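Local coordinates for protein Cg9734-pa (Drosophila melanogaster, PDB 2BK9) that binds a heme whose iron is held by two histidines and probably carries oxygen, at residues 11-14 / 15-19; 63-66 / 67-71; 103-106 / 107-110. The protein carries 1 engineered substitution. All coordinates share one frame; numbering follows the deposited sequence.

All three interactions are local, each between neighbouring turns of one helix in a globin fold: helix 3-17 for interaction 1, 56-75 for interaction 2 and 103-120 for interaction 3. All are partly buried, their centres about 14, 7 and 10 Å, respectively, from the centre of the chain. Interaction 1 packs valine on indole and reaches interaction 2 through Trp13, whose NE1 is 2.9 Å from Asp70 OD1, a probable hydrogen bond. Interaction 2 turns apolar side chains and an arginine to the heme; interaction 3 brings a buried serine hydroxyl there. These two meet where Ile65 CD1 packs on Leu109 CD2, 4.2 Å apart. The regular backbone ladders of 63-71 and 103-110 contrast with the proline-interrupted end of 11-19.

Interaction 1. Residues 11-14 / 15-19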
loop_
_atom_site.group_PDB
_atom_site.type_symbol
_atom_site.label_atom_id
_atom_site.label_comp_id
_atom_site.label_asym_id
_atom_site.label_seq_id
_atom_site.Cartn_x
_atom_site.Cartn_y
_atom_site.Cartn_z
ATOM N N LYS A 11 -6.709 3.434 15.224
ATOM C CA LYS A 11 -6.517 4.759 15.774
ATOM C C LYS A 11 -5.333 5.471 15.099
ATOM O O LYS A 11 -5.435 6.643 14.791
ATOM C CB LYS A 11 -6.315 4.704 17.265
ATOM C CG LYS A 11 -7.507 4.262 18.102
ATOM C CD LYS A 11 -8.805 5.026 17.830
ATOM C CE LYS A 11 -8.681 6.505 18.140
ATOM N NZ LYS A 11 -9.932 7.234 17.883
ATOM N N THR A 12 -4.217 4.786 14.885
ATOM C CA THR A 12 -3.069 5.440 14.241
ATOM C C THR A 12 -3.327 5.738 12.774
ATOM O O THR A 12 -2.783 6.719 12.265
ATOM C CB THR A 12 -1.774 4.624 14.416
ATOM O OG1 THR A 12 -1.932 3.292 13.894
ATOM C CG2 THR A 12 -1.336 4.553 15.864
ATOM N N TRP A 13 -4.174 4.969 12.116
ATOM C CA TRP A 13 -4.522 5.229 10.731
ATOM C C TRP A 13 -5.283 6.542 10.552
ATOM O O TRP A 13 -5.187 7.138 9.502
ATOM C CB TRP A 13 -5.385 4.067 10.224
ATOM C CG TRP A 13 -5.892 4.169 8.844
ATOM C CD1 TRP A 13 -7.189 4.112 8.477
ATOM C CD2 TRP A 13 -5.148 4.239 7.627
ATOM N NE1 TRP A 13 -7.297 4.139 7.108
ATOM C CE2 TRP A 13 -6.069 4.247 6.557
ATOM C CE3 TRP A 13 -3.789 4.325 7.316
ATOM C CZ2 TRP A 13 -5.646 4.289 5.231
ATOM C CZ3 TRP A 13 -3.405 4.406 6.005
ATOM C CH2 TRP A 13 -4.330 4.369 4.972
ATOM N N GLU A 14 -5.997 6.981 11.595
ATOM C CA GLU A 14 -6.801 8.177 11.473
ATOM C C GLU A 14 -5.961 9.357 10.992
ATOM O O GLU A 14 -6.490 10.228 10.309
ATOM C CB GLU A 14 -7.477 8.548 12.804
ATOM C CG GLU A 14 -8.507 7.533 13.231
ATOM C CD GLU A 14 -9.159 7.861 14.551
ATOM O OE1 GLU A 14 -8.926 8.941 15.120
ATOM O OE2 GLU A 14 -9.933 7.029 15.046
ATOM N N ILE A 15 -4.707 9.460 11.417
ATOM C CA ILE A 15 -3.884 10.618 11.059
ATOM C C ILE A 15 -3.578 10.632 9.550
ATOM O O ILE A 15 -3.984 11.561 8.858
ATOM C CB ILE A 15 -2.664 10.686 11.955
ATOM C CG1 ILE A 15 -3.112 11.035 13.362
ATOM C CG2 ILE A 15 -1.660 11.692 11.435
ATOM C CD1 ILE A 15 -2.030 10.901 14.415
ATOM N N PRO A 16 -2.895 9.635 8.980
ATOM C CA PRO A 16 -2.566 9.713 7.541
ATOM C C PRO A 16 -3.814 9.659 6.673
ATOM O O PRO A 16 -3.822 10.266 5.596
ATOM C CB PRO A 16 -1.634 8.525 7.301
ATOM C CG PRO A 16 -1.907 7.591 8.449
ATOM C CD PRO A 16 -2.204 8.502 9.612
ATOM N N VAL A 17 -4.854 8.932 7.057
ATOM C CA VAL A 17 -6.018 8.822 6.204
ATOM C C VAL A 17 -6.807 10.125 6.178
ATOM O O VAL A 17 -7.639 10.327 5.280
ATOM C CB VAL A 17 -6.941 7.642 6.604
ATOM C CG1 VAL A 17 -7.851 7.993 7.782
ATOM C CG2 VAL A 17 -7.749 7.195 5.433
ATOM N N ALA A 18 -6.572 11.046 7.118
ATOM C CA ALA A 18 -7.228 12.333 7.097
ATOM C C ALA A 18 -6.850 13.125 5.859
ATOM O O ALA A 18 -7.596 14.010 5.436
ATOM C CB ALA A 18 -6.923 13.124 8.322
ATOM N N THR A 19 -5.688 12.849 5.282
ATOM C CA THR A 19 -5.171 13.555 4.106
ATOM C C THR A 19 -4.761 12.566 3.030
ATOM O O THR A 19 -3.569 12.374 2.779
ATOM C CB THR A 19 -3.998 14.476 4.442
ATOM O OG1 THR A 19 -2.991 13.707 5.089
ATOM C CG2 THR A 19 -4.404 15.558 5.406
#
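Val17 lies across one face of the Trp13 indole, the two side chains meeting at about a right angle. Its CB stands 3.7 Å from the centroid of the five-membered ring and 21° off the ring normal, a CH-pi contact, while CG2 comes within 3.5 Å of Trp13 NE1. The indole reaches this place because its CG is anti to the backbone N (chi1 178°), which folds the ring forward along the helix. Pro16 approaches obliquely, its CG 3.9 Å from Trp13 CE3. Beneath the side chains, Val17 N donates to Trp13 O at 3.1 Å, nearly in line with the carbonyl.

These residues form the C-terminal end of helix 3-17, the first helix of this globin. Pro16 has no amide hydrogen to give to Thr12 O; its CD sits 3.2 Å from that oxygen instead, and the Ile15 N bond to Thr12 O is weak, at 3.5 Å. The helix is kinked here, and Thr12 O also accepts from Ser121 OG. On the outer side, Lys11 NZ forms a salt bridge with Glu14 OE2 at 2.8 Å, entering on the syn side 27° out of the carboxylate plane. Farther out, Asp70 of helix 56-75 takes the indole N-H, Phe69 and Ile73 of the same helix pack against the ring, and Leu117 touches both Trp13 and Pro16.

Interaction 2. Residues 63-66 / 67-71; sequences GRII and RVFDE. With HEM (protoporphyrin IX containing Fe), chain B.
Helix 56-75 of the globin fold runs past the heme on the side of His61, one of the two axial histidines, and the turns 63-66 and 67-71 come just after that ligand in the sequence. Three of their side chains, Arg64, Val68 and Phe69, line the heme pocket. Arg64 reaches over the outer rim of the porphyrin, its CD 3.6 Å from HEM C3A and above the plane, and one face of its guanidinium meets the propionate carbon CAA off-centre, nearest NE. Val68 sets CB against the methyl CMB at 3.8 Å, and Phe69 brings CE1 to the vinyl carbon CBB at 3.9 Å. Ile65 joins them through CG1, which lies 4.0 Å from HEM C2B. Ile65 and Phe69 lie side by side, pointing the same way, with CG2 of Ile65 4.2 Å from CD1 of Phe69.

Away from the heme, Ile66 packs against Val17 of helix 3-17 and Ile27 of helix 20-34, and Trp89 meets Phe69 edge-to-face.

The backbone is regular alpha-helix: the amides of Arg67, Val68, Phe69 and Asp70 donate in turn to the carbonyls of Gly63, Arg64, Ile65 and Ile66. Ile65 O also lies in the plane of the Phe69 ring, at its edge, 3.4 Å from CD1. At the exposed side Arg67 folds back on its own helix. A bend at chi3 (-80°) brings the guanidinium flat over the preceding turn, where Gly63, lacking a side chain, lets it come close: Arg67 NH2 lies 3.4 Å from Gly63 CA, and Gly63 O sits beneath the centre of the guanidinium face.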
loop_
_atom_site.group_PDB
_atom_site.type_symbol
_atom_site.label_atom_id
_atom_site.label_comp_id
_atom_site.label_asym_id
_atom_site.label_seq_id
_atom_site.Cartn_x
_atom_site.Cartn_y
_atom_site.Cartn_z
ATOM N N GLY A 63 -4.244 7.853 -4.386
ATOM C CA GLY A 63 -5.506 7.772 -3.660
ATOM C C GLY A 63 -6.015 6.350 -3.562
ATOM O O GLY A 63 -6.567 5.968 -2.512
ATOM N N ARG A 64 -5.797 5.531 -4.590
ATOM C CA ARG A 64 -6.161 4.129 -4.542
ATOM C C ARG A 64 -5.425 3.412 -3.454
ATOM O O ARG A 64 -6.001 2.578 -2.778
ATOM C CB ARG A 64 -5.888 3.450 -5.890
ATOM C CG ARG A 64 -6.996 3.718 -6.948
ATOM C CD ARG A 64 -6.657 3.311 -8.375
ATOM N NE ARG A 64 -7.865 3.353 -9.206
ATOM C CZ ARG A 64 -8.038 4.048 -10.308
ATOM N NH1 ARG A 64 -7.067 4.735 -10.864
ATOM N NH2 ARG A 64 -9.216 3.986 -10.901
ATOM N N ILE A 65 -4.139 3.651 -3.314
ATOM C CA ILE A 65 -3.396 2.950 -2.264
ATOM C C ILE A 65 -4.029 3.287 -0.908
ATOM O O ILE A 65 -4.252 2.415 -0.084
ATOM C CB ILE A 65 -1.916 3.359 -2.324
ATOM C CG1 ILE A 65 -1.254 2.802 -3.583
ATOM C CG2 ILE A 65 -1.202 2.884 -1.082
ATOM C CD1 ILE A 65 0.118 3.333 -3.848
ATOM N N ILE A 66 -4.267 4.569 -0.656
ATOM C CA ILE A 66 -4.877 4.959 0.628
ATOM C C ILE A 66 -6.264 4.332 0.820
ATOM O O ILE A 66 -6.571 3.806 1.888
ATOM C CB ILE A 66 -4.929 6.501 0.772
ATOM C CG1 ILE A 66 -3.517 7.098 0.739
ATOM C CG2 ILE A 66 -5.663 6.856 2.055
ATOM C CD1 ILE A 66 -2.584 6.673 1.841
ATOM N N ARG A 67 -7.094 4.376 -0.212
ATOM C CA ARG A 67 -8.454 3.868 -0.080
ATOM C C ARG A 67 -8.504 2.370 0.101
ATOM O O ARG A 67 -9.351 1.867 0.826
ATOM C CB ARG A 67 -9.302 4.353 -1.237
ATOM C CG ARG A 67 -9.658 5.864 -1.065
ATOM C CD ARG A 67 -10.622 6.422 -2.105
ATOM N NE ARG A 67 -9.947 6.739 -3.362
ATOM C CZ ARG A 67 -9.264 7.855 -3.589
ATOM N NH1 ARG A 67 -9.076 8.790 -2.650
ATOM N NH2 ARG A 67 -8.721 8.020 -4.779
ATOM N N VAL A 68 -7.628 1.625 -0.575
ATOM C CA VAL A 68 -7.616 0.197 -0.410
ATOM C C VAL A 68 -7.136 -0.186 0.995
ATOM O O VAL A 68 -7.678 -1.107 1.595
ATOM C CB VAL A 68 -6.764 -0.474 -1.527
ATOM C CG1 VAL A 68 -6.559 -1.950 -1.288
ATOM C CG2 VAL A 68 -7.452 -0.257 -2.889
ATOM N N PHE A 69 -6.120 0.494 1.504
ATOM C CA PHE A 69 -5.779 0.287 2.900
ATOM C C PHE A 69 -6.917 0.657 3.834
ATOM O O PHE A 69 -7.190 -0.050 4.784
ATOM C CB PHE A 69 -4.490 1.033 3.262
ATOM C CG PHE A 69 -3.278 0.193 3.010
ATOM C CD1 PHE A 69 -2.564 0.272 1.864
ATOM C CD2 PHE A 69 -2.944 -0.836 3.892
ATOM C CE1 PHE A 69 -1.467 -0.560 1.665
ATOM C CE2 PHE A 69 -1.872 -1.632 3.668
ATOM C CZ PHE A 69 -1.124 -1.466 2.553
ATOM N N ASP A 70 -7.636 1.733 3.532
ATOM C CA ASP A 70 -8.753 2.107 4.394
ATOM C C ASP A 70 -9.839 1.019 4.407
ATOM O O ASP A 70 -10.358 0.657 5.467
ATOM C CB ASP A 70 -9.340 3.424 3.959
ATOM C CG ASP A 70 -10.310 3.945 4.935
ATOM O OD1 ASP A 70 -9.971 4.188 6.092
ATOM O OD2 ASP A 70 -11.490 4.102 4.595
ATOM N N GLU A 71 -10.142 0.504 3.225
ATOM C CA GLU A 71 -11.095 -0.584 3.134
ATOM C C GLU A 71 -10.677 -1.807 3.951
ATOM O O GLU A 71 -11.511 -2.469 4.588
ATOM C CB GLU A 71 -11.274 -0.962 1.663
ATOM C CG GLU A 71 -12.027 -0.001 0.800
ATOM C CD GLU A 71 -13.488 -0.125 1.009
ATOM O OE1 GLU A 71 -13.989 -1.289 0.973
ATOM O OE2 GLU A 71 -14.083 0.939 1.185
HETATM C CHA HEM B . -3.394 0.408 -11.224
HETATM C CHB HEM B . -3.956 -0.291 -6.499
HETATM C CHC HEM B . 0.721 -1.139 -6.176
HETATM C CHD HEM B . 1.355 -0.000 -10.763
HETATM C C1A HEM B . -3.944 0.220 -9.983
HETATM C C2A HEM B . -5.379 0.151 -9.701
HETATM C C3A HEM B . -5.559 -0.065 -8.378
HETATM C C4A HEM B . -4.239 -0.092 -7.817
HETATM C CMA HEM B . -6.839 -0.229 -7.535
HETATM C CAA HEM B . -6.460 0.289 -10.779
HETATM C CBA HEM B . -6.592 -1.004 -11.583
HETATM C CGA HEM B . -7.575 -0.725 -12.690
HETATM O O1A HEM B . -7.187 -0.103 -13.723
HETATM O O2A HEM B . -8.740 -1.132 -12.550
HETATM C C1B HEM B . -2.710 -0.531 -5.970
HETATM C C2B HEM B . -2.477 -0.916 -4.606
HETATM C C3B HEM B . -1.155 -1.157 -4.518
HETATM C C4B HEM B . -0.574 -0.987 -5.815
HETATM C CMB HEM B . -3.540 -0.993 -3.546
HETATM C CAB HEM B . -0.387 -1.657 -3.356
HETATM C CBB HEM B . -0.643 -1.389 -2.090
HETATM C C1C HEM B . 1.320 -0.920 -7.377
HETATM C C2C HEM B . 2.732 -1.094 -7.699
HETATM C C3C HEM B . 2.926 -0.716 -8.962
HETATM C C4C HEM B . 1.638 -0.337 -9.483
HETATM C CMC HEM B . 3.767 -1.640 -6.717
HETATM C CAC HEM B . 4.256 -0.720 -9.667
HETATM C CBC HEM B . 4.642 0.061 -10.654
HETATM C C1D HEM B . 0.135 0.234 -11.304
HETATM C C2D HEM B . -0.113 0.475 -12.662
HETATM C C3D HEM B . -1.520 0.613 -12.812
HETATM C C4D HEM B . -2.053 0.411 -11.491
HETATM C CMD HEM B . 0.934 0.625 -13.752
HETATM C CAD HEM B . -2.247 0.880 -14.103
HETATM C CBD HEM B . -2.272 2.339 -14.438
HETATM C CGD HEM B . -2.962 2.648 -15.729
HETATM O O1D HEM B . -2.903 3.815 -16.185
HETATM O O2D HEM B . -3.588 1.729 -16.319
HETATM N NA HEM B . -3.274 0.036 -8.820
HETATM N NB HEM B . -1.524 -0.575 -6.712
HETATM N NC HEM B . 0.672 -0.458 -8.493
HETATM N ND HEM B . -1.052 0.184 -10.606
HETATM FE FE HEM B . -1.309 -0.169 -8.666
#

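Interaction 3. Residues 103-106 / 107-110. With HEM (protoporphyrin IX containing Fe), chain B.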
loop_
_atom_site.group_PDB
_atom_site.type_symbol
_atom_site.label_atom_id
_atom_site.label_comp_id
_atom_site.label_asym_id
_atom_site.label_seq_id
_atom_site.Cartn_x
_atom_site.Cartn_y
_atom_site.Cartn_z
ATOM N N LYS A 103 7.250 -9.116 -7.671
ATOM C CA LYS A 103 7.317 -9.159 -6.234
ATOM C C LYS A 103 8.348 -8.163 -5.677
ATOM O O LYS A 103 8.103 -7.562 -4.645
ATOM C CB LYS A 103 7.587 -10.586 -5.738
ATOM C CG LYS A 103 6.356 -11.460 -6.010
ATOM C CD LYS A 103 6.460 -12.862 -5.457
ATOM C CE LYS A 103 5.149 -13.604 -5.703
ATOM N NZ LYS A 103 5.064 -14.975 -5.211
ATOM N N GLU A 104 9.469 -7.973 -6.385
ATOM C CA GLU A 104 10.399 -6.952 -5.990
ATOM C C GLU A 104 9.759 -5.563 -5.965
ATOM O O GLU A 104 9.967 -4.824 -5.006
ATOM C CB GLU A 104 11.628 -6.962 -6.925
ATOM C CG GLU A 104 12.649 -5.929 -6.482
ATOM C CD GLU A 104 13.771 -5.674 -7.424
ATOM O OE1 GLU A 104 14.834 -5.193 -6.965
ATOM O OE2 GLU A 104 13.609 -5.972 -8.620
ATOM N N SER A 105 8.993 -5.236 -7.002
ATOM C CA SER A 105 8.311 -3.958 -7.031
ATOM C C SER A 105 7.346 -3.802 -5.863
ATOM O O SER A 105 7.325 -2.768 -5.196
ATOM C CB SER A 105 7.573 -3.836 -8.355
ATOM O OG SER A 105 6.874 -2.647 -8.481
ATOM N N TYR A 106 6.512 -4.800 -5.588
ATOM C CA TYR A 106 5.674 -4.768 -4.418
ATOM C C TYR A 106 6.496 -4.584 -3.136
ATOM O O TYR A 106 6.119 -3.800 -2.261
ATOM C CB TYR A 106 4.812 -6.003 -4.285
ATOM C CG TYR A 106 3.572 -6.004 -5.149
ATOM C CD1 TYR A 106 2.504 -5.168 -4.882
ATOM C CD2 TYR A 106 3.465 -6.893 -6.208
ATOM C CE1 TYR A 106 1.350 -5.193 -5.612
ATOM C CE2 TYR A 106 2.298 -6.940 -6.952
ATOM C CZ TYR A 106 1.232 -6.113 -6.640
ATOM O OH TYR A 106 0.066 -6.166 -7.336
ATOM N N ASN A 107 7.595 -5.305 -2.994
ATOM C CA ASN A 107 8.420 -5.201 -1.790
ATOM C C ASN A 107 9.070 -3.824 -1.679
ATOM O O ASN A 107 9.212 -3.298 -0.571
ATOM C CB ASN A 107 9.426 -6.334 -1.734
ATOM C CG ASN A 107 8.796 -7.631 -1.328
ATOM O OD1 ASN A 107 7.830 -7.662 -0.559
ATOM N ND2 ASN A 107 9.327 -8.743 -1.865
ATOM N N GLN A 108 9.417 -3.207 -2.805
ATOM C CA GLN A 108 9.870 -1.831 -2.832
ATOM C C GLN A 108 8.794 -0.905 -2.237
ATOM O O GLN A 108 9.067 -0.065 -1.377
ATOM C CB GLN A 108 10.220 -1.419 -4.278
ATOM C CG GLN A 108 11.506 -2.014 -4.774
ATOM C CD GLN A 108 11.703 -1.830 -6.267
ATOM O OE1 GLN A 108 10.768 -1.509 -6.996
ATOM N NE2 GLN A 108 12.921 -2.034 -6.729
ATOM N N LEU A 109 7.548 -1.066 -2.675
ATOM C CA LEU A 109 6.474 -0.245 -2.172
ATOM C C LEU A 109 6.212 -0.516 -0.699
ATOM O O LEU A 109 5.877 0.402 0.051
ATOM C CB LEU A 109 5.196 -0.472 -3.005
ATOM C CG LEU A 109 4.047 0.470 -2.659
ATOM C CD1 LEU A 109 4.331 1.903 -2.971
ATOM C CD2 LEU A 109 2.766 0.050 -3.346
ATOM N N LYS A 110 6.353 -1.764 -0.303
ATOM C CA LYS A 110 6.052 -2.167 1.079
ATOM C C LYS A 110 6.870 -1.360 2.080
ATOM O O LYS A 110 6.353 -0.830 3.071
ATOM C CB LYS A 110 6.356 -3.658 1.260
ATOM C CG LYS A 110 6.057 -4.285 2.583
ATOM C CD LYS A 110 6.555 -5.780 2.578
ATOM C CE LYS A 110 5.893 -6.675 3.591
ATOM N NZ LYS A 110 6.719 -7.916 3.676
HETATM C CHA HEM B . -3.394 0.408 -11.224
HETATM C CHB HEM B . -3.956 -0.291 -6.499
HETATM C CHC HEM B . 0.721 -1.139 -6.176
HETATM C CHD HEM B . 1.355 -0.000 -10.763
HETATM C C1A HEM B . -3.944 0.220 -9.983
HETATM C C2A HEM B . -5.379 0.151 -9.701
HETATM C C3A HEM B . -5.559 -0.065 -8.378
HETATM C C4A HEM B . -4.239 -0.092 -7.817
HETATM C CMA HEM B . -6.839 -0.229 -7.535
HETATM C CAA HEM B . -6.460 0.289 -10.779
HETATM C CBA HEM B . -6.592 -1.004 -11.583
HETATM C CGA HEM B . -7.575 -0.725 -12.690
HETATM O O1A HEM B . -7.187 -0.103 -13.723
HETATM O O2A HEM B . -8.740 -1.132 -12.550
HETATM C C1B HEM B . -2.710 -0.531 -5.970
HETATM C C2B HEM B . -2.477 -0.916 -4.606
HETATM C C3B HEM B . -1.155 -1.157 -4.518
HETATM C C4B HEM B . -0.574 -0.987 -5.815
HETATM C CMB HEM B . -3.540 -0.993 -3.546
HETATM C CAB HEM B . -0.387 -1.657 -3.356
HETATM C CBB HEM B . -0.643 -1.389 -2.090
HETATM C C1C HEM B . 1.320 -0.920 -7.377
HETATM C C2C HEM B . 2.732 -1.094 -7.699
HETATM C C3C HEM B . 2.926 -0.716 -8.962
HETATM C C4C HEM B . 1.638 -0.337 -9.483
HETATM C CMC HEM B . 3.767 -1.640 -6.717
HETATM C CAC HEM B . 4.256 -0.720 -9.667
HETATM C CBC HEM B . 4.642 0.061 -10.654
HETATM C C1D HEM B . 0.135 0.234 -11.304
HETATM C C2D HEM B . -0.113 0.475 -12.662
HETATM C C3D HEM B . -1.520 0.613 -12.812
HETATM C C4D HEM B . -2.053 0.411 -11.491
HETATM C CMD HEM B . 0.934 0.625 -13.752
HETATM C CAD HEM B . -2.247 0.880 -14.103
HETATM C CBD HEM B . -2.272 2.339 -14.438
HETATM C CGD HEM B . -2.962 2.648 -15.729
HETATM O O1D HEM B . -2.903 3.815 -16.185
HETATM O O2D HEM B . -3.588 1.729 -16.319
HETATM N NA HEM B . -3.274 0.036 -8.820
HETATM N NB HEM B . -1.524 -0.575 -6.712
HETATM N NC HEM B . 0.672 -0.458 -8.493
HETATM N ND HEM B . -1.052 0.184 -10.606
HETATM FE FE HEM B . -1.309 -0.169 -8.666
HETATM O O HOH W 1 14.726 -3.321 -4.935
#
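Glu104 and Gln108 cross obliquely, their carboxylate and amide planes 38° apart. Glu104 OE1 and Gln108 NE2 stay 3.7 Å apart, and a water closes the gap, donating to Glu104 OE1 at 2.8 Å and accepting from Gln108 NE2 at 2.9 Å. The other end of the amide, OE1, takes a bond from Asn38 ND2. Ser105 has a chi1 of 180°, which sets OG beside its carbonyl carbon, where it bonds Asn38 OD1 and lies 3.5 Å from HEM CAC.

The backbone bonds are those of a regular alpha-helix, Asn107, Gln108, Leu109 and Lys110 donating to Lys103, Glu104, Ser105 and Tyr106. Tyr106 O accepts a second bond from Tyr139 OH.

Apolar packing on the heme is carried by Leu109, whose CD2 lies 3.6 Å from the vinyl carbon CAB; Phe31 and Ile27 of helix 20-34 pack on the same side chain. The Tyr106 ring approaches the porphyrin obliquely, with CE1 4.1 Å from HEM CHC, and its side chain comes close to that of the axial ligand His96. These turns open helix 103-120, which borders the pocket in this globin.

The modelled orientation of the Gln108 amide is consistent with partners at both its ends. Asn38 is gripped at OD1 by Ser105 and at ND2 by Gln108, and Ser105 OG is the end of this network that lies against the heme vinyl carbon CAC.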